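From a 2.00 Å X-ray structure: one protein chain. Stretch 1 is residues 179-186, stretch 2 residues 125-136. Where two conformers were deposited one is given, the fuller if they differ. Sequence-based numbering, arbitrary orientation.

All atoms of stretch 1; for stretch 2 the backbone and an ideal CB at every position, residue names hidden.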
# COMPACT_ATOMS: atom_id res chain seq x y z
N THR A 179 -15.11 -0.11 7.23
CA THR A 179 -14.16 -0.61 6.24
C THR A 179 -12.76 -0.28 6.76
O THR A 179 -12.50 0.85 7.14
CB THR A 179 -14.43 0.05 4.86
OG1 THR A 179 -15.75 -0.27 4.42
CG2 THR A 179 -13.47 -0.43 3.82
N TYR A 180 -11.87 -1.27 6.79
CA TYR A 180 -10.55 -1.09 7.42
C TYR A 180 -9.44 -1.86 6.71
O TYR A 180 -9.67 -2.92 6.12
CB TYR A 180 -10.58 -1.55 8.89
CG TYR A 180 -11.68 -0.95 9.74
CD1 TYR A 180 -11.46 0.22 10.47
CD2 TYR A 180 -12.93 -1.57 9.85
CE1 TYR A 180 -12.46 0.77 11.27
CE2 TYR A 180 -13.94 -1.03 10.64
CZ TYR A 180 -13.69 0.15 11.34
OH TYR A 180 -14.68 0.71 12.14
N ILE A 181 -8.23 -1.32 6.80
CA ILE A 181 -7.02 -2.04 6.41
C ILE A 181 -6.79 -3.16 7.43
O ILE A 181 -6.81 -2.91 8.64
CB ILE A 181 -5.82 -1.06 6.32
CG1 ILE A 181 -5.98 -0.14 5.10
CG2 ILE A 181 -4.44 -1.77 6.34
CD1 ILE A 181 -5.95 -0.89 3.73
N GLY A 182 -6.61 -4.39 6.95
CA GLY A 182 -6.33 -5.54 7.82
C GLY A 182 -4.85 -5.86 7.88
O GLY A 182 -4.05 -5.27 7.16
N TYR A 183 -4.48 -6.79 8.77
CA TYR A 183 -3.10 -7.27 8.88
C TYR A 183 -2.74 -7.94 7.56
O TYR A 183 -3.50 -8.77 7.08
CB TYR A 183 -2.95 -8.25 10.05
CG TYR A 183 -1.54 -8.76 10.27
CD1 TYR A 183 -0.61 -8.01 11.00
CD2 TYR A 183 -1.13 -10.00 9.77
CE1 TYR A 183 0.68 -8.48 11.22
CE2 TYR A 183 0.17 -10.48 9.98
CZ TYR A 183 1.07 -9.71 10.71
OH TYR A 183 2.35 -10.15 10.93
N GLY A 184 -1.59 -7.57 6.99
CA GLY A 184 -1.24 -7.99 5.64
C GLY A 184 -1.58 -7.00 4.52
O GLY A 184 -1.18 -7.19 3.37
N ASP A 185 -2.33 -5.96 4.86
CA ASP A 185 -2.75 -4.95 3.87
C ASP A 185 -1.84 -3.74 3.78
O ASP A 185 -2.12 -2.82 3.00
CB ASP A 185 -4.18 -4.46 4.15
CG ASP A 185 -5.25 -5.42 3.68
OD1 ASP A 185 -5.11 -6.03 2.59
OD2 ASP A 185 -6.27 -5.55 4.40
N ALA A 186 -0.76 -3.70 4.55
CA ALA A 186 0.24 -2.63 4.37
C ALA A 186 0.74 -2.70 2.93
O ALA A 186 0.99 -3.79 2.41
CB ALA A 186 1.40 -2.77 5.36
N UNK A 125 -4.68 -8.47 0.05
CA UNK A 125 -4.89 -9.82 0.57
C UNK A 125 -4.77 -9.89 2.10
O UNK A 125 -4.51 -10.96 2.64
CB UNK A 125 -3.88 -10.78 -0.07
N UNK A 126 -4.97 -8.77 2.78
CA UNK A 126 -4.90 -8.74 4.25
C UNK A 126 -6.10 -9.39 4.91
O UNK A 126 -7.06 -9.79 4.24
CB UNK A 126 -4.78 -7.30 4.74
N UNK A 127 -6.06 -9.46 6.25
CA UNK A 127 -7.12 -10.08 7.03
C UNK A 127 -8.48 -9.42 6.76
O UNK A 127 -8.54 -8.22 6.43
CB UNK A 127 -6.78 -10.00 8.52
N UNK A 128 -9.54 -10.21 6.88
CA UNK A 128 -10.90 -9.75 6.60
C UNK A 128 -11.81 -9.67 7.84
O UNK A 128 -13.02 -9.52 7.73
CB UNK A 128 -11.54 -10.68 5.57
N UNK A 129 -11.21 -9.80 9.03
CA UNK A 129 -11.89 -9.42 10.27
C UNK A 129 -10.86 -9.06 11.35
O UNK A 129 -9.70 -9.49 11.27
CB UNK A 129 -12.80 -10.55 10.75
N UNK A 130 -11.25 -8.27 12.34
CA UNK A 130 -10.26 -7.72 13.28
C UNK A 130 -9.78 -8.71 14.34
O UNK A 130 -8.82 -8.44 15.05
CB UNK A 130 -10.85 -6.50 13.98
N UNK A 131 -10.42 -9.87 14.43
CA UNK A 131 -9.97 -10.89 15.37
C UNK A 131 -8.85 -11.78 14.82
O UNK A 131 -8.02 -12.27 15.58
CB UNK A 131 -11.16 -11.76 15.78
N UNK A 132 -8.84 -11.97 13.51
CA UNK A 132 -7.86 -12.85 12.87
C UNK A 132 -6.70 -12.08 12.27
O UNK A 132 -6.88 -11.01 11.68
CB UNK A 132 -8.53 -13.69 11.78
N UNK A 133 -5.50 -12.62 12.43
CA UNK A 133 -4.32 -12.07 11.79
C UNK A 133 -3.99 -12.84 10.52
O UNK A 133 -3.00 -12.56 9.86
CB UNK A 133 -3.13 -12.09 12.75
N UNK A 134 -4.82 -13.83 10.16
CA UNK A 134 -4.57 -14.64 8.94
C UNK A 134 -4.90 -13.83 7.69
O UNK A 134 -5.86 -13.06 7.68
CB UNK A 134 -5.40 -15.93 8.96
N UNK A 135 -4.12 -14.03 6.62
CA UNK A 135 -4.33 -13.32 5.36
C UNK A 135 -5.48 -13.92 4.56
O UNK A 135 -5.88 -15.06 4.80
CB UNK A 135 -3.05 -13.34 4.52
N UNK A 136 -6.00 -13.15 3.61
CA UNK A 136 -7.02 -13.65 2.69
C UNK A 136 -6.31 -14.36 1.53
O UNK A 136 -5.36 -13.82 0.97
CB UNK A 136 -7.91 -12.52 2.18

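Position 125 opens the stretch with its CA-to-CB bond pointing away from stretch 1 and nothing of that stretch within 5.5 Å of the ideal CB. The contact therefore sets no demand on the side chain, and many would do. The deposited residue is Trp-125, which meets stretch 1 through its backbone: a water accepts from its N at 2.7 Å and donates to Gly-184 O at 3.1 Å.

At 126 the rule is strict. The CB would point toward stretch 1 and lie 2.2 Å from Asp-185 CG, a clash, and 3.0 Å from Tyr-183 O. Only glycine fits this backbone placement, and Gly-126 is found. Its bare CA packs 3.2 Å from Tyr-183 O, while Gly-126 N donates to Asp-185 OD1 at 2.8 Å.

The CB at 127 points sideways, 3.8 Å from Tyr-183 O, so a small or slender side chain would suit, polar or not. The main chain is the firmer anchor: it is Ser-127, whose N donates to Tyr-183 O at 2.8 Å. In the conformer given, Ser-127 OG turns back to its own stretch and donates to the O of 132 at 2.5 Å.

Positions 128 and 129 point away and leave the choice open to stretch 1. They hold Thr-128 and Asn-129; Asn-129 OD1 accepts from the N of 132 at 3.0 Å, bracing the local loop.

At 130 the ideal CB touches nothing and points sideways, but the ring of Tyr-180 lies within reach of a long side chain. An aromatic, a leucine or a methionine could bridge the gap. Phe-130 does so, turning its edge to the face of Tyr-180 with planes at 89° and centroids 6.0 Å apart.

Position 131 is out of reach and 132 points sideways with no contact; they are Lys-131 and Ser-132, and Ser-132 OG donates to Asn-129 OD1 at 2.8 Å.

The ideal CB at 133 sits 4.2 Å from Tyr-183 CD2, inviting an apolar chain against that ring. Leu-133 answers, its CD2 3.8 Å from Tyr-183 CG.

Position 134 points away and is free; it is Glu-134.

At 135 the CB points sideways, 5.3 Å from Tyr-183 O, so a long, flat side chain could reach Tyr-183 and the bare CA of Gly-184. Tyr-135 lies rim to rim with Tyr-183, planes at 6°, and its CE1 approaches Gly-184 CA at 3.5 Å. A water lies 2.8 Å from Tyr-135 OH and 3.2 Å from Tyr-183 OH, linking the hydroxyls.

Position 136, unconstrained by stretch 1, is Ser-136.

Stretch 2 125-136: WGSTNFKSLEYS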
# COMPACT_ATOMS: atom_id res chain seq x y z
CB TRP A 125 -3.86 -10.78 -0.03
CG TRP A 125 -3.96 -10.99 -1.51
CD1 TRP A 125 -4.65 -11.99 -2.15
CD2 TRP A 125 -3.32 -10.22 -2.53
NE1 TRP A 125 -4.49 -11.88 -3.51
CE2 TRP A 125 -3.68 -10.80 -3.77
CE3 TRP A 125 -2.49 -9.09 -2.52
CZ2 TRP A 125 -3.24 -10.28 -5.00
CZ3 TRP A 125 -2.04 -8.58 -3.74
CH2 TRP A 125 -2.42 -9.18 -4.96
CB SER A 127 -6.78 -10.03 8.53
OG SER A 127 -7.72 -10.76 9.29
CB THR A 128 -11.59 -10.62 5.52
OG1 THR A 128 -11.65 -11.97 5.97
CG2 THR A 128 -10.81 -10.55 4.18
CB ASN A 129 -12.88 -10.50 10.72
CG ASN A 129 -12.20 -11.75 11.24
OD1 ASN A 129 -11.52 -11.72 12.27
ND2 ASN A 129 -12.39 -12.87 10.54
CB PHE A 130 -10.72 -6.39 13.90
CG PHE A 130 -9.79 -5.23 13.63
CD1 PHE A 130 -8.65 -5.02 14.39
CD2 PHE A 130 -10.07 -4.34 12.59
CE1 PHE A 130 -7.79 -3.95 14.13
CE2 PHE A 130 -9.21 -3.25 12.32
CZ PHE A 130 -8.07 -3.06 13.09
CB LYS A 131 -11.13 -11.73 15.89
CG LYS A 131 -11.96 -10.98 16.89
CD LYS A 131 -13.00 -11.85 17.54
CE LYS A 131 -13.88 -11.02 18.44
NZ LYS A 131 -14.87 -11.84 19.19
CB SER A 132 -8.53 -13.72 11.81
OG SER A 132 -9.39 -12.95 10.98
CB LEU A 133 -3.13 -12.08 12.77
CG LEU A 133 -3.21 -11.14 13.98
CD1 LEU A 133 -2.09 -11.45 14.95
CD2 LEU A 133 -3.13 -9.67 13.55
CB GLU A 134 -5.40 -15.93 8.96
CG GLU A 134 -5.09 -16.89 10.12
CD GLU A 134 -3.68 -17.48 10.07
OE1 GLU A 134 -3.22 -17.84 8.97
OE2 GLU A 134 -3.05 -17.59 11.15
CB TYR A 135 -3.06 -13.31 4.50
CG TYR A 135 -1.80 -12.92 5.23
CD1 TYR A 135 -1.66 -11.66 5.82
CD2 TYR A 135 -0.73 -13.81 5.31
CE1 TYR A 135 -0.50 -11.32 6.50
CE2 TYR A 135 0.43 -13.48 5.98
CZ TYR A 135 0.54 -12.23 6.57
OH TYR A 135 1.70 -11.91 7.22
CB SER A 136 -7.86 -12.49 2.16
OG SER A 136 -8.83 -12.93 1.23
O HOH W 1 -2.37 -7.19 0.55
O HOH W 2 2.95 -12.93 9.50
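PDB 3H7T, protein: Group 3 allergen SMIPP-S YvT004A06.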